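Local coordinates for probable sugar ABC transporter, sugar-binding protein (Streptococcus pneumoniae, PDB 2W7Y) that binds the blood group A-trisaccharide as the solute-binding protein of a probable sugar ABC transporter, at residues 55-58 with 59-63; 235-238 with 239-243; 385-388 with 389-392; 417-420 with 421-425. All blocks are in the same frame, centred on the assembly; numbering follows the deposited sequence.

Contacts 1 to 4 follow one another along the chain, each a local contact within one helix or at its first turn. Contact 1, on helix 54-69, lies on the opposite side of the chain's centre from contacts 2 and 4, with about 42 Å between centres in each case. Contacts 2 and 4 have centres 11 Å apart, and helices 237-252 and 414-427 pack there through Leu243 and Thr421. Contact 3, at the start of helix 388-392, lies nearest the chain's centre and touches contact 2 where Phe239 meets Trp392. Contacts 1 and 3 lie close to the bound sugar, whereas contacts 2 and 4 belong to the helical packing behind contact 3.

Contact 1 of 4, residues 55-58 with 59-63; sequences VAKT and MRDLY
Lys57 and Asp61, four residues apart on helix 54-69, form a salt bridge along the helix surface. Lys57 NZ is 3.0 Å from Asp61 OD1 and 3.1 Å from Asp61 OD2, and both oxygens offer their syn lone pairs, so the ammonium is held in the fork of the carboxylate. The lysine chain bends at chi2 (-86°), which carries its end along the helix to the acid. Arg60 folds back over the preceding turn. Its guanidinium lays one face, off-centre, over the Ala56 carbonyl and Lys57 CA, with NH1 3.5 Å from Ala56 CB, and it crosses the lysine chain at about a right angle. NH1 also donates to the carbonyls of Tyr46 and His48, which tie the arginine to the loop before the helix.

Four backbone bonds run from residue i+4 to residue i. The one from Arg60 N to Ala56 O measures 2.9 Å and has an angle of 164° at the hydrogen; those of Met59, Asp61 and Leu62 to Val55, Lys57 and Thr58 complete the set.

The apolar part is slight across the segments: Val55 CG1 lies 4.3 Å from CG of Met59, a selenomethionine. Met59 and Leu62 instead pack on helix 335-343, and Tyr63 meets Phe42 edge-to-face.

These features are those of an amphipathic alpha-helix with an i to i+4 Lys-Asp pair on one flank. In this solute-binding protein it borders the sugar site, the Met59 side chain lying about 6 Å from the bound galactose.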
ATOM      1  N   VAL A  55       2.044 -16.437   4.788  1.00 23.26           N
ATOM      2  CA  VAL A  55       2.298 -15.801   3.491  1.00 23.12           C
ATOM      3  C   VAL A  55       3.795 -15.625   3.233  1.00 23.14           C
ATOM      4  O   VAL A  55       4.266 -15.827   2.110  1.00 23.16           O
ATOM      5  CB  VAL A  55       1.556 -14.439   3.367  1.00 23.18           C
ATOM      6  CG1 VAL A  55       2.049 -13.642   2.163  1.00 23.05           C
ATOM      7  CG2 VAL A  55       0.044 -14.652   3.287  1.00 22.76           C
ATOM      8  N   ALA A  56       4.533 -15.266   4.281  1.00 23.09           N
ATOM      9  CA  ALA A  56       5.977 -15.057   4.187  1.00 23.28           C
ATOM     10  C   ALA A  56       6.708 -16.319   3.718  1.00 23.32           C
ATOM     11  O   ALA A  56       7.588 -16.247   2.856  1.00 23.53           O
ATOM     12  CB  ALA A  56       6.530 -14.582   5.519  1.00 23.05           C
ATOM     13  N   LYS A  57       6.320 -17.463   4.281  1.00 23.23           N
ATOM     14  CA  LYS A  57       6.888 -18.763   3.937  1.00 23.23           C
ATOM     15  C   LYS A  57       6.596 -19.125   2.480  1.00 23.32           C
ATOM     16  O   LYS A  57       7.474 -19.629   1.773  1.00 23.38           O
ATOM     17  CB  LYS A  57       6.330 -19.839   4.877  1.00 23.19           C
ATOM     18  CG  LYS A  57       7.300 -20.960   5.216  1.00 23.18           C
ATOM     19  CD  LYS A  57       7.283 -22.065   4.183  1.00 23.49           C
ATOM     20  CE  LYS A  57       8.442 -23.018   4.382  1.00 23.42           C
ATOM     21  NZ  LYS A  57       8.397 -24.119   3.390  1.00 23.63           N
ATOM     22  N   THR A  58       5.362 -18.871   2.042  1.00 23.31           N
ATOM     23  CA  THR A  58       4.963 -19.060   0.649  1.00 23.25           C
ATOM     24  C   THR A  58       5.863 -18.245  -0.285  1.00 23.34           C
ATOM     25  O   THR A  58       6.357 -18.769  -1.285  1.00 23.56           O
ATOM     26  CB  THR A  58       3.487 -18.669   0.425  1.00 23.29           C
ATOM     27  OG1 THR A  58       2.647 -19.429   1.304  1.00 23.46           O
ATOM     28  CG2 THR A  58       3.066 -18.924  -1.017  1.00 23.14           C
HETATM   29  N   MSE A  59       6.081 -16.976   0.060  1.00 23.25           N
HETATM   30  CA  MSE A  59       6.939 -16.086  -0.720  1.00 23.36           C
HETATM   31  C   MSE A  59       8.381 -16.580  -0.773  1.00 23.36           C
HETATM   32  O   MSE A  59       8.984 -16.604  -1.844  1.00 23.22           O
HETATM   33  CB  MSE A  59       6.909 -14.663  -0.155  1.00 23.55           C
HETATM   34  CG  MSE A  59       5.577 -13.962  -0.265  1.00 23.59           C
HETATM   35 SE   MSE A  59       4.998 -13.656  -2.096  1.00 26.98          SE
HETATM   36  CE  MSE A  59       3.708 -12.291  -1.689  1.00 24.99           C
ATOM     37  N   ARG A  60       8.920 -16.969   0.386  1.00 23.38           N
ATOM     38  CA  ARG A  60      10.278 -17.522   0.486  1.00 23.35           C
ATOM     39  C   ARG A  60      10.436 -18.817  -0.313  1.00 23.37           C
ATOM     40  O   ARG A  60      11.512 -19.087  -0.853  1.00 23.38           O
ATOM     41  CB  ARG A  60      10.687 -17.751   1.949  1.00 23.33           C
ATOM     42  CG  ARG A  60      10.883 -16.474   2.762  1.00 23.12           C
ATOM     43  CD  ARG A  60      11.638 -16.718   4.073  1.00 22.90           C
ATOM     44  NE  ARG A  60      10.952 -17.641   4.979  1.00 22.64           N
ATOM     45  CZ  ARG A  60      10.045 -17.287   5.885  1.00 22.60           C
ATOM     46  NH1 ARG A  60       9.688 -16.017   6.025  1.00 22.39           N
ATOM     47  NH2 ARG A  60       9.489 -18.211   6.656  1.00 22.30           N
ATOM     48  N   ASP A  61       9.368 -19.611  -0.381  1.00 23.33           N
ATOM     49  CA  ASP A  61       9.350 -20.820  -1.214  1.00 23.31           C
ATOM     50  C   ASP A  61       9.436 -20.471  -2.696  1.00 23.20           C
ATOM     51  O   ASP A  61      10.133 -21.143  -3.454  1.00 23.23           O
ATOM     52  CB  ASP A  61       8.105 -21.672  -0.936  1.00 23.32           C
ATOM     53  CG  ASP A  61       8.186 -22.423   0.386  1.00 23.37           C
ATOM     54  OD1 ASP A  61       9.297 -22.559   0.939  1.00 23.25           O
ATOM     55  OD2 ASP A  61       7.130 -22.883   0.872  1.00 23.55           O
ATOM     56  N   LEU A  62       8.726 -19.416  -3.091  1.00 23.12           N
ATOM     57  CA  LEU A  62       8.785 -18.867  -4.447  1.00 23.15           C
ATOM     58  C   LEU A  62      10.194 -18.418  -4.839  1.00 23.09           C
ATOM     59  O   LEU A  62      10.620 -18.634  -5.969  1.00 23.07           O
ATOM     60  CB  LEU A  62       7.811 -17.686  -4.585  1.00 23.19           C
ATOM     61  CG  LEU A  62       6.460 -17.813  -5.309  1.00 23.34           C
ATOM     62  CD1 LEU A  62       5.769 -19.149  -5.079  1.00 23.29           C
ATOM     63  CD2 LEU A  62       5.542 -16.651  -4.920  1.00 22.97           C
ATOM     64  N   TYR A  63      10.909 -17.804  -3.897  1.00 23.15           N
ATOM     65  CA  TYR A  63      12.232 -17.230  -4.165  1.00 23.14           C
ATOM     66  C   TYR A  63      13.330 -18.276  -4.361  1.00 23.11           C
ATOM     67  O   TYR A  63      14.049 -18.241  -5.355  1.00 23.08           O
ATOM     68  CB  TYR A  63      12.664 -16.263  -3.055  1.00 23.02           C
ATOM     69  CG  TYR A  63      11.730 -15.106  -2.759  1.00 23.07           C
ATOM     70  CD1 TYR A  63      11.003 -14.475  -3.774  1.00 23.03           C
ATOM     71  CD2 TYR A  63      11.603 -14.616  -1.457  1.00 23.14           C
ATOM     72  CE1 TYR A  63      10.156 -13.405  -3.492  1.00 22.56           C
ATOM     73  CE2 TYR A  63      10.760 -13.545  -1.167  1.00 22.76           C
ATOM     74  CZ  TYR A  63      10.044 -12.947  -2.190  1.00 22.45           C
ATOM     75  OH  TYR A  63       9.218 -11.890  -1.900  1.00 22.48           O
TER

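Contact 2 of 4, residues 235-238 with 239-243; sequences ESKE and FADAL
Lys237 O and Asp241 N make the shortest backbone hydrogen bond between these segments, 2.7 Å long with an angle of 159° at the hydrogen. The same two residues also join through their side chains: Lys237 NZ reaches Asp241 OD1 at 2.8 Å, a salt bridge that uses the syn lone pair of that oxygen. The lysine chain is extended as far as CE and turns only at its last torsion (chi4 61°), which swings the ammonium over to the acid. On the way, its CG passes 3.2 Å from Asp241 OD1, so the carboxylate lies alongside the chain as well as against its end.

Ser236 occupies the N-cap of helix 237-252. Its carbonyl takes the N-H of Ala240 at 3.1 Å, the first regular i to i+4 bond here, while its OG receives a weak bond from Phe239 N whose details are uncertain. Two residues further on, Ala242 N donates to Glu238 O.

Glu238 sends its carboxylate away from Asp241 to Asn220, which donates to OE2. Phe239 holds CG anti to its backbone N (chi1 -162°), and its ring meets that of Phe211 edge-to-face. Ala242 and Leu243 face helix 207-215, and Ala240 rests on Gln422 of helix 414-427.

With two acids, Glu238 and Asp241, in its opening turns, the helix carries negative charge near its amino end, which should interact favourably with the helix dipole. Lys237 would offset part of that charge at Asp241, while Glu238 has its own partner in Asn220.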
ATOM      1  N   GLU A 235      -1.558  24.169  -1.197  1.00 23.64           N
ATOM      2  CA  GLU A 235      -2.065  25.444  -0.693  1.00 23.58           C
ATOM      3  C   GLU A 235      -3.267  26.215  -1.285  1.00 23.65           C
ATOM      4  O   GLU A 235      -3.756  27.103  -0.584  1.00 23.69           O
ATOM      5  CB  GLU A 235      -0.874  26.420  -0.707  1.00 23.68           C
ATOM      6  CG  GLU A 235      -1.043  27.687   0.122  1.00 23.82           C
ATOM      7  CD  GLU A 235      -0.149  28.804  -0.345  1.00 24.38           C
ATOM      8  OE1 GLU A 235       0.878  28.504  -0.992  1.00 24.89           O
ATOM      9  OE2 GLU A 235      -0.472  29.983  -0.071  1.00 24.46           O
ATOM     10  N   SER A 236      -3.858  25.893  -2.442  1.00 23.66           N
ATOM     11  CA  SER A 236      -4.817  24.791  -2.660  1.00 23.53           C
ATOM     12  C   SER A 236      -5.738  24.497  -1.465  1.00 23.58           C
ATOM     13  O   SER A 236      -5.344  23.883  -0.471  1.00 23.57           O
ATOM     14  CB  SER A 236      -4.280  23.566  -3.437  1.00 23.56           C
ATOM     15  OG  SER A 236      -4.204  22.406  -2.623  1.00 23.78           O
ATOM     16  N   LYS A 237      -6.963  25.008  -1.588  1.00 23.54           N
ATOM     17  CA  LYS A 237      -8.016  24.863  -0.585  1.00 23.56           C
ATOM     18  C   LYS A 237      -8.366  23.396  -0.335  1.00 23.58           C
ATOM     19  O   LYS A 237      -8.578  22.995   0.808  1.00 23.72           O
ATOM     20  CB  LYS A 237      -9.254  25.674  -1.009  1.00 23.56           C
ATOM     21  CG  LYS A 237     -10.534  25.386  -0.230  1.00 23.77           C
ATOM     22  CD  LYS A 237     -11.551  26.521  -0.383  1.00 24.02           C
ATOM     23  CE  LYS A 237     -12.982  26.031  -0.137  1.00 24.02           C
ATOM     24  NZ  LYS A 237     -13.205  25.490   1.241  1.00 23.96           N
ATOM     25  N   GLU A 238      -8.401  22.605  -1.405  1.00 23.54           N
ATOM     26  CA  GLU A 238      -8.660  21.168  -1.321  1.00 23.52           C
ATOM     27  C   GLU A 238      -7.634  20.427  -0.459  1.00 23.51           C
ATOM     28  O   GLU A 238      -8.005  19.568   0.339  1.00 23.73           O
ATOM     29  CB  GLU A 238      -8.724  20.542  -2.721  1.00 23.53           C
ATOM     30  CG  GLU A 238      -9.926  20.976  -3.561  1.00 23.43           C
ATOM     31  CD  GLU A 238      -9.701  22.285  -4.301  1.00 23.33           C
ATOM     32  OE1 GLU A 238      -8.572  22.822  -4.255  1.00 22.97           O
ATOM     33  OE2 GLU A 238     -10.660  22.776  -4.938  1.00 23.36           O
ATOM     34  N   PHE A 239      -6.356  20.761  -0.629  1.00 23.48           N
ATOM     35  CA  PHE A 239      -5.271  20.192   0.173  1.00 23.39           C
ATOM     36  C   PHE A 239      -5.408  20.579   1.645  1.00 23.40           C
ATOM     37  O   PHE A 239      -5.216  19.744   2.533  1.00 23.46           O
ATOM     38  CB  PHE A 239      -3.913  20.660  -0.361  1.00 23.28           C
ATOM     39  CG  PHE A 239      -2.746  19.821   0.097  1.00 23.26           C
ATOM     40  CD1 PHE A 239      -2.218  18.837  -0.729  1.00 23.08           C
ATOM     41  CD2 PHE A 239      -2.162  20.027   1.348  1.00 23.53           C
ATOM     42  CE1 PHE A 239      -1.140  18.063  -0.317  1.00 23.02           C
ATOM     43  CE2 PHE A 239      -1.083  19.250   1.772  1.00 23.34           C
ATOM     44  CZ  PHE A 239      -0.573  18.267   0.937  1.00 22.97           C
ATOM     45  N   ALA A 240      -5.738  21.847   1.892  1.00 23.36           N
ATOM     46  CA  ALA A 240      -5.897  22.374   3.250  1.00 23.23           C
ATOM     47  C   ALA A 240      -7.139  21.828   3.952  1.00 23.16           C
ATOM     48  O   ALA A 240      -7.086  21.521   5.145  1.00 23.10           O
ATOM     49  CB  ALA A 240      -5.912  23.897   3.240  1.00 23.06           C
ATOM     50  N   ASP A 241      -8.245  21.717   3.213  1.00 23.12           N
ATOM     51  CA  ASP A 241      -9.497  21.163   3.745  1.00 23.20           C
ATOM     52  C   ASP A 241      -9.377  19.685   4.100  1.00 23.09           C
ATOM     53  O   ASP A 241      -9.901  19.251   5.123  1.00 23.15           O
ATOM     54  CB  ASP A 241     -10.657  21.352   2.760  1.00 23.22           C
ATOM     55  CG  ASP A 241     -11.041  22.804   2.569  1.00 23.56           C
ATOM     56  OD1 ASP A 241     -11.777  23.085   1.596  1.00 24.08           O
ATOM     57  OD2 ASP A 241     -10.607  23.663   3.372  1.00 23.60           O
ATOM     58  N   ALA A 242      -8.702  18.920   3.245  1.00 23.02           N
ATOM     59  CA  ALA A 242      -8.510  17.488   3.466  1.00 23.10           C
ATOM     60  C   ALA A 242      -7.706  17.258   4.745  1.00 23.14           C
ATOM     61  O   ALA A 242      -8.111  16.495   5.623  1.00 22.93           O
ATOM     62  CB  ALA A 242      -7.813  16.856   2.266  1.00 23.13           C
ATOM     63  N   LEU A 243      -6.572  17.947   4.835  1.00 23.10           N
ATOM     64  CA  LEU A 243      -5.718  17.944   6.012  1.00 23.22           C
ATOM     65  C   LEU A 243      -6.527  18.212   7.287  1.00 23.32           C
ATOM     66  O   LEU A 243      -6.407  17.471   8.263  1.00 23.17           O
ATOM     67  CB  LEU A 243      -4.625  19.002   5.833  1.00 23.23           C
ATOM     68  CG  LEU A 243      -3.152  18.730   6.149  1.00 23.41           C
ATOM     69  CD1 LEU A 243      -2.676  17.345   5.684  1.00 22.98           C
ATOM     70  CD2 LEU A 243      -2.307  19.830   5.524  1.00 22.97           C
TER

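Contact 3 of 4, residues 385-388 with 389-392; sequences VPTV and SDVW
Residues 385-387 are extended, and the chain turns into helix 388-392 at Val388, with Thr387 as its N-cap. Thr387 O accepts from Val391 N at 3.2 Å, with an angle of 159° at the hydrogen, and more weakly from Asp390 N; Val388 O takes Trp392 N at 2.7 Å. The incoming strand 383-385 pairs with strand 302-306, so the contact is a strand-to-helix junction with a capped first turn.

The cap itself comes from the threonine hydroxyl. Thr387 OG1 stands between its backbone N and carbonyl carbon (chi1 54°) and receives Asp390 N at 3.3 Å. The aspartate crosses close by, with its CG 3.2 Å from that hydroxyl oxygen, but its carboxylate is directed elsewhere: OD1 accepts from Gly308 N. Asn212 of helix 207-215 ties down the backbone on both sides of Thr387, its ND2 donating to Pro386 O and its OD1 accepting from Val388 N.

Ser389 comes within about 5 Å of the bound N-acetylgalactosamine unit, which puts this helix start beside the sugar site. Away from the sugar, the indole of Trp392 packs among Phe211, Leu215, Leu225 and Leu229, and its NE1 donates to Leu224 O.

Apolar contacts across the turn are few. Pro386 CG is 4.4 Å from Val391 CG1, at the margin of touching. Val388 turns both methyls to the six-membered part of the indole and meets it obliquely: CG1 lies 3.6 Å from Trp392 CE3, and CG2 is 3.9 Å from Trp392 CZ3.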
ATOM      1  N   VAL A 385      -7.877   6.623  -6.646  1.00 23.10           N
ATOM      2  CA  VAL A 385      -6.663   7.437  -6.506  1.00 23.13           C
ATOM      3  C   VAL A 385      -5.402   6.579  -6.302  1.00 23.11           C
ATOM      4  O   VAL A 385      -5.497   5.450  -5.822  1.00 23.03           O
ATOM      5  CB  VAL A 385      -6.780   8.485  -5.343  1.00 23.10           C
ATOM      6  CG1 VAL A 385      -7.837   9.537  -5.657  1.00 23.04           C
ATOM      7  CG2 VAL A 385      -7.062   7.813  -4.002  1.00 23.09           C
ATOM      8  N   PRO A 386      -4.219   7.104  -6.694  1.00 23.13           N
ATOM      9  CA  PRO A 386      -2.972   6.426  -6.349  1.00 23.13           C
ATOM     10  C   PRO A 386      -2.522   6.822  -4.940  1.00 23.08           C
ATOM     11  O   PRO A 386      -3.076   7.753  -4.353  1.00 23.21           O
ATOM     12  CB  PRO A 386      -1.990   6.951  -7.398  1.00 22.96           C
ATOM     13  CG  PRO A 386      -2.474   8.325  -7.707  1.00 23.10           C
ATOM     14  CD  PRO A 386      -3.976   8.327  -7.487  1.00 23.19           C
ATOM     15  N   THR A 387      -1.533   6.124  -4.397  1.00 23.07           N
ATOM     16  CA  THR A 387      -1.028   6.464  -3.065  1.00 23.20           C
ATOM     17  C   THR A 387      -0.158   7.710  -3.135  1.00 23.39           C
ATOM     18  O   THR A 387       0.578   7.911  -4.112  1.00 23.44           O
ATOM     19  CB  THR A 387      -0.202   5.330  -2.430  1.00 23.01           C
ATOM     20  OG1 THR A 387       0.850   4.952  -3.325  1.00 23.40           O
ATOM     21  CG2 THR A 387      -1.069   4.126  -2.114  1.00 22.91           C
ATOM     22  N   VAL A 388      -0.260   8.543  -2.099  1.00 23.31           N
ATOM     23  CA  VAL A 388       0.631   9.689  -1.897  1.00 23.37           C
ATOM     24  C   VAL A 388       2.094   9.286  -2.119  1.00 23.42           C
ATOM     25  O   VAL A 388       2.851  10.010  -2.774  1.00 23.55           O
ATOM     26  CB  VAL A 388       0.446  10.305  -0.474  1.00 23.38           C
ATOM     27  CG1 VAL A 388       1.622  11.205  -0.093  1.00 23.43           C
ATOM     28  CG2 VAL A 388      -0.871  11.072  -0.383  1.00 23.19           C
ATOM     29  N   SER A 389       2.464   8.122  -1.589  1.00 23.24           N
ATOM     30  CA  SER A 389       3.814   7.578  -1.709  1.00 23.33           C
ATOM     31  C   SER A 389       4.281   7.391  -3.154  1.00 23.20           C
ATOM     32  O   SER A 389       5.420   7.709  -3.481  1.00 23.25           O
ATOM     33  CB  SER A 389       3.902   6.245  -0.958  1.00 23.40           C
ATOM     34  OG  SER A 389       5.251   5.848  -0.793  1.00 24.38           O
ATOM     35  N   ASP A 390       3.399   6.876  -4.010  1.00 23.36           N
ATOM     36  CA  ASP A 390       3.727   6.602  -5.413  1.00 23.21           C
ATOM     37  C   ASP A 390       3.936   7.874  -6.220  1.00 23.11           C
ATOM     38  O   ASP A 390       4.893   7.988  -6.992  1.00 22.99           O
ATOM     39  CB  ASP A 390       2.628   5.755  -6.069  1.00 23.28           C
ATOM     40  CG  ASP A 390       2.798   4.263  -5.814  1.00 23.69           C
ATOM     41  OD1 ASP A 390       1.978   3.482  -6.339  1.00 24.52           O
ATOM     42  OD2 ASP A 390       3.746   3.867  -5.101  1.00 23.32           O
ATOM     43  N   VAL A 391       3.039   8.830  -6.021  1.00 23.06           N
ATOM     44  CA  VAL A 391       2.979  10.022  -6.852  1.00 23.13           C
ATOM     45  C   VAL A 391       3.811  11.187  -6.280  1.00 23.08           C
ATOM     46  O   VAL A 391       4.393  11.966  -7.038  1.00 22.92           O
ATOM     47  CB  VAL A 391       1.490  10.411  -7.159  1.00 23.11           C
ATOM     48  CG1 VAL A 391       0.729  10.804  -5.883  1.00 23.43           C
ATOM     49  CG2 VAL A 391       1.404  11.500  -8.219  1.00 23.12           C
ATOM     50  N   TRP A 392       3.889  11.286  -4.952  1.00 23.12           N
ATOM     51  CA  TRP A 392       4.621  12.386  -4.314  1.00 23.04           C
ATOM     52  C   TRP A 392       5.927  11.962  -3.630  1.00 23.13           C
ATOM     53  O   TRP A 392       6.714  12.812  -3.204  1.00 23.20           O
ATOM     54  CB  TRP A 392       3.724  13.164  -3.337  1.00 22.88           C
ATOM     55  CG  TRP A 392       2.468  13.761  -3.948  1.00 22.66           C
ATOM     56  CD1 TRP A 392       2.218  13.990  -5.275  1.00 22.61           C
ATOM     57  CD2 TRP A 392       1.311  14.225  -3.239  1.00 22.61           C
ATOM     58  NE1 TRP A 392       0.972  14.548  -5.436  1.00 22.53           N
ATOM     59  CE2 TRP A 392       0.396  14.708  -4.203  1.00 22.93           C
ATOM     60  CE3 TRP A 392       0.956  14.276  -1.883  1.00 22.75           C
ATOM     61  CZ2 TRP A 392      -0.854  15.233  -3.850  1.00 22.73           C
ATOM     62  CZ3 TRP A 392      -0.287  14.799  -1.536  1.00 22.59           C
ATOM     63  CH2 TRP A 392      -1.175  15.267  -2.520  1.00 22.38           C
TER

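Contact 4 of 4, residues 417-420 with 421-425; sequences KVKS and TQDVL
Lys417 O is gripped twice by Thr421, whose backbone N donates to it at 2.8 Å and whose OG1 donates at 2.7 Å. The two donors reach the oxygen from opposite faces of the carbonyl plane, the hydroxyl standing 40° out of it. This is the usual helix-internal bond of a threonine to the carbonyl four residues back, here within helix 414-427. It depends on the first torsion of Thr421 (chi1 -65°), which sets OG1 beside the backbone N and sends CG2 toward the neighbouring helix. A water bridges Thr421 OG1 and Lys417 NZ, though both of its bonds are weak at 3.4 Å; the ammonium's salt bridge is to Glu406.

Further along, the i to i+4 backbone bonds continue as Gln422, Asp423 and Val424 donate to Val418, Lys419 and Ser420. Lys419 and Asp423 lie on the outer flank, opposite charges that probably attract, though beyond a salt bridge: NZ of Lys419 is 4.3 Å from OD1 of Asp423.

Gln422 folds back along the helix and crosses the side chain of Lys419 at about a right angle, with its amide NE2 donating to Ile234 O in the loop before helix 237-252. Thr421 packs on Leu243 and Met247 of that helix, and Val418 on Lys244 and Met247, while Leu425 faces Ala399 and Ile400 of helix 394-406. The contact thus lies where helix 414-427 meets helices 237-252 and 394-406. At the turn's edge, a methyl of Val418 leans on the glutamine amide, with CG1 3.6 Å from Gln422 OE1.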
ATOM      1  N   LYS A 417      -2.058  23.745  13.137  1.00 23.10           N
ATOM      2  CA  LYS A 417      -1.378  22.503  12.775  1.00 22.96           C
ATOM      3  C   LYS A 417      -1.405  22.284  11.262  1.00 22.93           C
ATOM      4  O   LYS A 417      -0.392  21.892  10.676  1.00 22.79           O
ATOM      5  CB  LYS A 417      -1.984  21.298  13.500  1.00 22.94           C
ATOM      6  CG  LYS A 417      -1.204  19.995  13.310  1.00 22.93           C
ATOM      7  CD  LYS A 417       0.179  20.065  13.943  1.00 22.82           C
ATOM      8  CE  LYS A 417       1.004  18.836  13.617  1.00 23.30           C
ATOM      9  NZ  LYS A 417       2.308  18.856  14.337  1.00 23.26           N
ATOM     10  N   VAL A 418      -2.562  22.535  10.645  1.00 22.82           N
ATOM     11  CA  VAL A 418      -2.703  22.481   9.190  1.00 22.99           C
ATOM     12  C   VAL A 418      -1.688  23.426   8.536  1.00 23.14           C
ATOM     13  O   VAL A 418      -0.963  23.027   7.619  1.00 23.12           O
ATOM     14  CB  VAL A 418      -4.152  22.824   8.729  1.00 22.94           C
ATOM     15  CG1 VAL A 418      -4.197  23.175   7.245  1.00 22.90           C
ATOM     16  CG2 VAL A 418      -5.098  21.676   9.026  1.00 22.87           C
ATOM     17  N   LYS A 419      -1.625  24.660   9.040  1.00 23.14           N
ATOM     18  CA  LYS A 419      -0.715  25.674   8.514  1.00 23.17           C
ATOM     19  C   LYS A 419       0.758  25.288   8.671  1.00 23.25           C
ATOM     20  O   LYS A 419       1.556  25.494   7.751  1.00 23.28           O
ATOM     21  CB  LYS A 419      -0.971  27.035   9.168  1.00 23.12           C
ATOM     22  CG  LYS A 419      -0.564  28.202   8.285  1.00 23.27           C
ATOM     23  CD  LYS A 419       0.082  29.313   9.079  1.00 23.66           C
ATOM     24  CE  LYS A 419       0.969  30.156   8.183  1.00 23.75           C
ATOM     25  NZ  LYS A 419       1.828  31.087   8.959  1.00 24.04           N
ATOM     26  N   SER A 420       1.112  24.732   9.830  1.00 23.20           N
ATOM     27  CA  SER A 420       2.492  24.320  10.096  1.00 23.28           C
ATOM     28  C   SER A 420       2.856  23.047   9.325  1.00 23.28           C
ATOM     29  O   SER A 420       4.020  22.844   8.973  1.00 23.25           O
ATOM     30  CB  SER A 420       2.757  24.165  11.605  1.00 23.22           C
ATOM     31  OG  SER A 420       2.414  22.873  12.081  1.00 23.43           O
ATOM     32  N   THR A 421       1.858  22.202   9.070  1.00 23.23           N
ATOM     33  CA  THR A 421       2.038  21.008   8.245  1.00 23.25           C
ATOM     34  C   THR A 421       2.363  21.400   6.806  1.00 23.31           C
ATOM     35  O   THR A 421       3.290  20.853   6.206  1.00 23.39           O
ATOM     36  CB  THR A 421       0.796  20.084   8.287  1.00 23.26           C
ATOM     37  OG1 THR A 421       0.630  19.579   9.619  1.00 23.09           O
ATOM     38  CG2 THR A 421       0.944  18.913   7.320  1.00 22.94           C
ATOM     39  N   GLN A 422       1.613  22.356   6.263  1.00 23.34           N
ATOM     40  CA  GLN A 422       1.881  22.836   4.908  1.00 23.40           C
ATOM     41  C   GLN A 422       3.182  23.642   4.821  1.00 23.37           C
ATOM     42  O   GLN A 422       3.787  23.724   3.756  1.00 23.42           O
ATOM     43  CB  GLN A 422       0.667  23.553   4.278  1.00 23.32           C
ATOM     44  CG  GLN A 422       0.054  24.697   5.063  1.00 23.46           C
ATOM     45  CD  GLN A 422      -1.405  24.967   4.693  1.00 23.37           C
ATOM     46  OE1 GLN A 422      -2.147  25.568   5.470  1.00 23.28           O
ATOM     47  NE2 GLN A 422      -1.819  24.523   3.511  1.00 23.07           N
ATOM     48  N   ASP A 423       3.618  24.202   5.949  1.00 23.53           N
ATOM     49  CA  ASP A 423       4.939  24.828   6.052  1.00 23.61           C
ATOM     50  C   ASP A 423       6.056  23.786   5.930  1.00 23.64           C
ATOM     51  O   ASP A 423       7.076  24.030   5.276  1.00 23.71           O
ATOM     52  CB  ASP A 423       5.078  25.595   7.374  1.00 23.67           C
ATOM     53  CG  ASP A 423       4.374  26.952   7.357  1.00 24.04           C
ATOM     54  OD1 ASP A 423       4.386  27.638   8.405  1.00 24.07           O
ATOM     55  OD2 ASP A 423       3.815  27.339   6.306  1.00 24.32           O
ATOM     56  N   VAL A 424       5.852  22.632   6.565  1.00 23.57           N
ATOM     57  CA  VAL A 424       6.802  21.516   6.533  1.00 23.51           C
ATOM     58  C   VAL A 424       6.916  20.894   5.133  1.00 23.52           C
ATOM     59  O   VAL A 424       8.019  20.561   4.684  1.00 23.56           O
ATOM     60  CB  VAL A 424       6.449  20.437   7.609  1.00 23.55           C
ATOM     61  CG1 VAL A 424       7.166  19.111   7.347  1.00 23.37           C
ATOM     62  CG2 VAL A 424       6.783  20.946   9.013  1.00 23.26           C
ATOM     63  N   LEU A 425       5.782  20.757   4.445  1.00 23.51           N
ATOM     64  CA  LEU A 425       5.749  20.174   3.099  1.00 23.42           C
ATOM     65  C   LEU A 425       6.469  21.012   2.037  1.00 23.34           C
ATOM     66  O   LEU A 425       7.138  20.459   1.162  1.00 23.42           O
ATOM     67  CB  LEU A 425       4.310  19.879   2.656  1.00 23.41           C
ATOM     68  CG  LEU A 425       3.648  18.516   2.928  1.00 23.68           C
ATOM     69  CD1 LEU A 425       4.653  17.371   3.171  1.00 23.90           C
ATOM     70  CD2 LEU A 425       2.637  18.600   4.049  1.00 23.58           C
TER
HETATM   71  O   HOH W   1       3.599  19.186  11.186  1.00 22.41           O